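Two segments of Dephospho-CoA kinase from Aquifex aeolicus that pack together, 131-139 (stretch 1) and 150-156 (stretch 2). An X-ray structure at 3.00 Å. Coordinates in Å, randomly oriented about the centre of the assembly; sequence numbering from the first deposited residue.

Stretch 1, residues 131-139: YAPYEVCKE
Stretch 2 (150-156) DFERRWK

The strongest link between the stretches is a salt bridge: Lys 138 NZ donates a hydrogen bond to Glu 152 OE2 at 2.8 Å. The lysine reaches it fully extended (chi1 to chi4 all t), whereas Glu 152, pointing sideways at CB, brings its carboxylate nearer with chi1 m and chi2 t. Tyr 134 OH also lies 2.6 Å from Glu 152 OE2, but at an angle too poor for a hydrogen bond.

These groups sit on two helices, 134-139, preceded by Pro 133 at the N-cap, and one including 150-155. Their axes approach to 10.9 Å, with N-to-C directions 133° apart. CA atoms of Lys 138 and Phe 151 lie 7.1 Å apart, those of Tyr 134 and Trp 155 8.6 Å.

Tyr 134, Phe 151 and Trp 155, all chi1 t with chi2 58°, 67° and -84°, form an aromatic group. The Tyr 134 edge, with its slightly positive C-H groups, meets the electron-rich Trp 155 face, planes at 50° and CD1 3.8 Å from Trp 155 CE2; Tyr 134 CE1 approaches the Phe 151 edge at CE2 (3.6 Å). Buried Cys 137 (chi1 m) points toward stretch 2, its CB 3.6 Å from Trp 155 CZ3 and 4.0 Å from Phe 151 CZ. Phe 151 CE2 packs against Lys 138 CA at 3.4 Å.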

ATOM      1  N   TYR A 131     -12.115   7.286  -2.084  1.00 89.57           N
ATOM      2  CA  TYR A 131     -12.055   8.654  -2.583  1.00 92.88           C
ATOM      3  C   TYR A 131     -11.995   9.674  -1.463  1.00 93.99           C
ATOM      4  O   TYR A 131     -12.543   9.463  -0.383  1.00 94.44           O
ATOM      5  CB  TYR A 131     -13.274   8.959  -3.459  1.00 95.20           C
ATOM      6  CG  TYR A 131     -13.425  10.425  -3.827  1.00 98.29           C
ATOM      7  CD1 TYR A 131     -12.572  11.031  -4.758  1.00 99.59           C
ATOM      8  CD2 TYR A 131     -14.418  11.210  -3.235  1.00 99.94           C
ATOM      9  CE1 TYR A 131     -12.711  12.389  -5.092  1.00101.03           C
ATOM     10  CE2 TYR A 131     -14.563  12.564  -3.558  1.00101.44           C
ATOM     11  CZ  TYR A 131     -13.710  13.147  -4.484  1.00101.77           C
ATOM     12  OH  TYR A 131     -13.867  14.482  -4.801  1.00101.75           O
ATOM     13  N   ALA A 132     -11.333  10.791  -1.742  1.00 95.57           N
ATOM     14  CA  ALA A 132     -11.188  11.877  -0.780  1.00 96.94           C
ATOM     15  C   ALA A 132     -10.462  13.049  -1.436  1.00 97.80           C
ATOM     16  O   ALA A 132      -9.326  12.908  -1.896  1.00 97.68           O
ATOM     17  CB  ALA A 132     -10.411  11.393   0.437  1.00 97.31           C
ATOM     18  N   PRO A 133     -11.108  14.225  -1.483  1.00 98.00           N
ATOM     19  CA  PRO A 133     -10.507  15.415  -2.090  1.00 98.54           C
ATOM     20  C   PRO A 133      -9.156  15.824  -1.496  1.00 99.11           C
ATOM     21  O   PRO A 133      -8.913  15.659  -0.300  1.00 98.79           O
ATOM     22  CB  PRO A 133     -11.582  16.480  -1.888  1.00 98.41           C
ATOM     23  CG  PRO A 133     -12.283  16.021  -0.651  1.00 97.76           C
ATOM     24  CD  PRO A 133     -12.422  14.550  -0.907  1.00 97.97           C
ATOM     25  N   TYR A 134      -8.287  16.354  -2.357  1.00 99.76           N
ATOM     26  CA  TYR A 134      -6.951  16.807  -1.976  1.00100.08           C
ATOM     27  C   TYR A 134      -7.011  17.644  -0.704  1.00100.72           C
ATOM     28  O   TYR A 134      -6.111  17.583   0.135  1.00100.69           O
ATOM     29  CB  TYR A 134      -6.329  17.623  -3.132  1.00100.16           C
ATOM     30  CG  TYR A 134      -5.067  18.411  -2.781  1.00100.04           C
ATOM     31  CD1 TYR A 134      -3.933  17.772  -2.273  1.00 99.49           C
ATOM     32  CD2 TYR A 134      -5.025  19.804  -2.918  1.00 99.59           C
ATOM     33  CE1 TYR A 134      -2.796  18.501  -1.903  1.00 98.29           C
ATOM     34  CE2 TYR A 134      -3.889  20.539  -2.547  1.00 98.46           C
ATOM     35  CZ  TYR A 134      -2.784  19.880  -2.040  1.00 97.85           C
ATOM     36  OH  TYR A 134      -1.684  20.593  -1.637  1.00 96.10           O
ATOM     37  N   GLU A 135      -8.082  18.416  -0.559  1.00101.57           N
ATOM     38  CA  GLU A 135      -8.252  19.274   0.610  1.00102.21           C
ATOM     39  C   GLU A 135      -8.345  18.475   1.914  1.00101.47           C
ATOM     40  O   GLU A 135      -7.619  18.745   2.877  1.00101.13           O
ATOM     41  CB  GLU A 135      -9.503  20.148   0.442  1.00103.77           C
ATOM     42  CG  GLU A 135      -9.816  21.034   1.646  1.00106.84           C
ATOM     43  CD  GLU A 135      -8.622  21.873   2.092  1.00108.64           C
ATOM     44  OE1 GLU A 135      -8.110  22.669   1.274  1.00109.90           O
ATOM     45  OE2 GLU A 135      -8.199  21.737   3.264  1.00109.15           O
ATOM     46  N   VAL A 136      -9.236  17.489   1.937  1.00100.02           N
ATOM     47  CA  VAL A 136      -9.432  16.660   3.115  1.00 97.76           C
ATOM     48  C   VAL A 136      -8.212  15.797   3.417  1.00 96.38           C
ATOM     49  O   VAL A 136      -7.840  15.617   4.573  1.00 95.85           O
ATOM     50  CB  VAL A 136     -10.661  15.754   2.934  1.00 98.09           C
ATOM     51  CG1 VAL A 136     -11.889  16.599   2.637  1.00 97.17           C
ATOM     52  CG2 VAL A 136     -10.422  14.770   1.810  1.00 98.44           C
ATOM     53  N   CYS A 137      -7.589  15.270   2.371  1.00 95.43           N
ATOM     54  CA  CYS A 137      -6.421  14.422   2.536  1.00 94.93           C
ATOM     55  C   CYS A 137      -5.247  15.188   3.109  1.00 96.36           C
ATOM     56  O   CYS A 137      -4.521  14.679   3.962  1.00 96.37           O
ATOM     57  CB  CYS A 137      -6.021  13.821   1.200  1.00 92.81           C
ATOM     58  SG  CYS A 137      -7.339  12.884   0.462  1.00 89.39           S
ATOM     59  N   LYS A 138      -5.062  16.416   2.641  1.00 98.01           N
ATOM     60  CA  LYS A 138      -3.957  17.227   3.114  1.00 99.60           C
ATOM     61  C   LYS A 138      -4.073  17.489   4.613  1.00100.55           C
ATOM     62  O   LYS A 138      -3.231  17.032   5.389  1.00100.97           O
ATOM     63  CB  LYS A 138      -3.893  18.550   2.343  1.00100.07           C
ATOM     64  CG  LYS A 138      -2.555  19.270   2.488  1.00100.99           C
ATOM     65  CD  LYS A 138      -2.476  20.528   1.627  1.00102.06           C
ATOM     66  CE  LYS A 138      -1.095  21.175   1.708  1.00102.60           C
ATOM     67  NZ  LYS A 138      -1.028  22.488   1.002  1.00102.87           N
ATOM     68  N   GLU A 139      -5.120  18.203   5.024  1.00101.15           N
ATOM     69  CA  GLU A 139      -5.316  18.522   6.441  1.00101.05           C
ATOM     70  C   GLU A 139      -5.351  17.254   7.289  1.00100.81           C
ATOM     71  O   GLU A 139      -5.063  17.290   8.489  1.00100.73           O
ATOM     72  CB  GLU A 139      -6.612  19.306   6.650  1.00101.26           C
ATOM     73  CG  GLU A 139      -7.875  18.496   6.449  1.00102.88           C
ATOM     74  CD  GLU A 139      -9.066  19.102   7.166  1.00104.21           C
ATOM     75  OE1 GLU A 139     -10.171  18.515   7.108  1.00105.02           O
ATOM     76  OE2 GLU A 139      -8.897  20.168   7.796  1.00104.13           O
ATOM     77  N   ASP A 150       6.245  17.644   2.593  1.00104.73           N
ATOM     78  CA  ASP A 150       6.448  16.201   2.593  1.00104.03           C
ATOM     79  C   ASP A 150       5.232  15.488   1.991  1.00103.27           C
ATOM     80  O   ASP A 150       5.373  14.597   1.152  1.00102.62           O
ATOM     81  CB  ASP A 150       6.697  15.707   4.018  1.00104.84           C
ATOM     82  CG  ASP A 150       6.620  14.200   4.130  1.00106.14           C
ATOM     83  OD1 ASP A 150       7.226  13.505   3.283  1.00106.86           O
ATOM     84  OD2 ASP A 150       5.962  13.704   5.070  1.00106.53           O
ATOM     85  N   PHE A 151       4.041  15.890   2.426  1.00102.21           N
ATOM     86  CA  PHE A 151       2.792  15.316   1.934  1.00101.24           C
ATOM     87  C   PHE A 151       2.681  15.498   0.433  1.00101.82           C
ATOM     88  O   PHE A 151       2.520  14.536  -0.314  1.00102.18           O
ATOM     89  CB  PHE A 151       1.594  16.002   2.598  1.00 99.41           C
ATOM     90  CG  PHE A 151       0.268  15.662   1.970  1.00 97.91           C
ATOM     91  CD1 PHE A 151      -0.245  14.376   2.041  1.00 97.54           C
ATOM     92  CD2 PHE A 151      -0.475  16.635   1.316  1.00 97.24           C
ATOM     93  CE1 PHE A 151      -1.482  14.068   1.469  1.00 97.34           C
ATOM     94  CE2 PHE A 151      -1.712  16.330   0.742  1.00 96.36           C
ATOM     95  CZ  PHE A 151      -2.212  15.048   0.821  1.00 96.23           C
ATOM     96  N   GLU A 152       2.766  16.750   0.002  1.00102.63           N
ATOM     97  CA  GLU A 152       2.659  17.097  -1.405  1.00103.47           C
ATOM     98  C   GLU A 152       3.750  16.440  -2.224  1.00103.25           C
ATOM     99  O   GLU A 152       3.611  16.256  -3.433  1.00103.33           O
ATOM    100  CB  GLU A 152       2.727  18.610  -1.560  1.00104.16           C
ATOM    101  CG  GLU A 152       1.755  19.318  -0.644  1.00105.92           C
ATOM    102  CD  GLU A 152       1.796  20.809  -0.797  1.00107.06           C
ATOM    103  OE1 GLU A 152       2.910  21.375  -0.780  1.00108.06           O
ATOM    104  OE2 GLU A 152       0.711  21.415  -0.921  1.00107.82           O
ATOM    105  N   ARG A 153       4.834  16.077  -1.557  1.00102.93           N
ATOM    106  CA  ARG A 153       5.947  15.440  -2.230  1.00103.00           C
ATOM    107  C   ARG A 153       5.548  14.042  -2.680  1.00102.45           C
ATOM    108  O   ARG A 153       6.013  13.558  -3.710  1.00101.91           O
ATOM    109  CB  ARG A 153       7.139  15.384  -1.287  1.00104.63           C
ATOM    110  CG  ARG A 153       8.440  14.993  -1.944  1.00106.72           C
ATOM    111  CD  ARG A 153       9.539  14.999  -0.904  1.00108.12           C
ATOM    112  NE  ARG A 153       9.140  14.212   0.258  1.00109.55           N
ATOM    113  CZ  ARG A 153       8.777  12.934   0.197  1.00110.43           C
ATOM    114  NH1 ARG A 153       8.765  12.306  -0.972  1.00110.90           N
ATOM    115  NH2 ARG A 153       8.421  12.282   1.297  1.00110.29           N
ATOM    116  N   ARG A 154       4.680  13.397  -1.903  1.00102.46           N
ATOM    117  CA  ARG A 154       4.205  12.055  -2.232  1.00102.24           C
ATOM    118  C   ARG A 154       2.953  12.137  -3.089  1.00101.50           C
ATOM    119  O   ARG A 154       2.861  11.492  -4.127  1.00101.72           O
ATOM    120  CB  ARG A 154       3.892  11.256  -0.960  1.00102.51           C
ATOM    121  CG  ARG A 154       5.094  11.001  -0.071  1.00103.89           C
ATOM    122  CD  ARG A 154       4.707  10.305   1.223  1.00104.73           C
ATOM    123  NE  ARG A 154       5.803  10.355   2.189  1.00106.80           N
ATOM    124  CZ  ARG A 154       5.708   9.990   3.465  1.00107.67           C
ATOM    125  NH1 ARG A 154       4.558   9.539   3.949  1.00108.15           N
ATOM    126  NH2 ARG A 154       6.763  10.086   4.263  1.00107.33           N
ATOM    127  N   TRP A 155       1.991  12.939  -2.647  1.00101.35           N
ATOM    128  CA  TRP A 155       0.739  13.103  -3.370  1.00101.30           C
ATOM    129  C   TRP A 155       0.978  13.360  -4.847  1.00101.41           C
ATOM    130  O   TRP A 155       0.176  12.962  -5.692  1.00101.29           O
ATOM    131  CB  TRP A 155      -0.072  14.251  -2.771  1.00101.36           C
ATOM    132  CG  TRP A 155      -1.400  14.455  -3.432  1.00101.78           C
ATOM    133  CD1 TRP A 155      -1.654  15.163  -4.574  1.00101.99           C
ATOM    134  CD2 TRP A 155      -2.658  13.922  -3.001  1.00102.04           C
ATOM    135  NE1 TRP A 155      -2.995  15.102  -4.882  1.00102.07           N
ATOM    136  CE2 TRP A 155      -3.635  14.345  -3.935  1.00101.98           C
ATOM    137  CE3 TRP A 155      -3.056  13.122  -1.920  1.00101.51           C
ATOM    138  CZ2 TRP A 155      -4.985  13.999  -3.816  1.00101.20           C
ATOM    139  CZ3 TRP A 155      -4.398  12.778  -1.803  1.00101.05           C
ATOM    140  CH2 TRP A 155      -5.346  13.216  -2.749  1.00100.76           C
ATOM    141  N   LYS A 156       2.085  14.023  -5.158  1.00101.73           N
ATOM    142  CA  LYS A 156       2.425  14.318  -6.545  1.00102.41           C
ATOM    143  C   LYS A 156       2.545  12.998  -7.309  1.00102.80           C
ATOM    144  O   LYS A 156       1.960  12.838  -8.379  1.00101.69           O
ATOM    145  CB  LYS A 156       3.754  15.079  -6.609  1.00103.06           C
ATOM    146  CG  LYS A 156       3.856  16.114  -7.735  1.00103.31           C
ATOM    147  CD  LYS A 156       3.770  15.503  -9.134  1.00102.65           C
ATOM    148  CE  LYS A 156       3.868  16.589 -10.211  1.00102.04           C
ATOM    149  NZ  LYS A 156       3.797  16.068 -11.607  1.00100.02           N
TER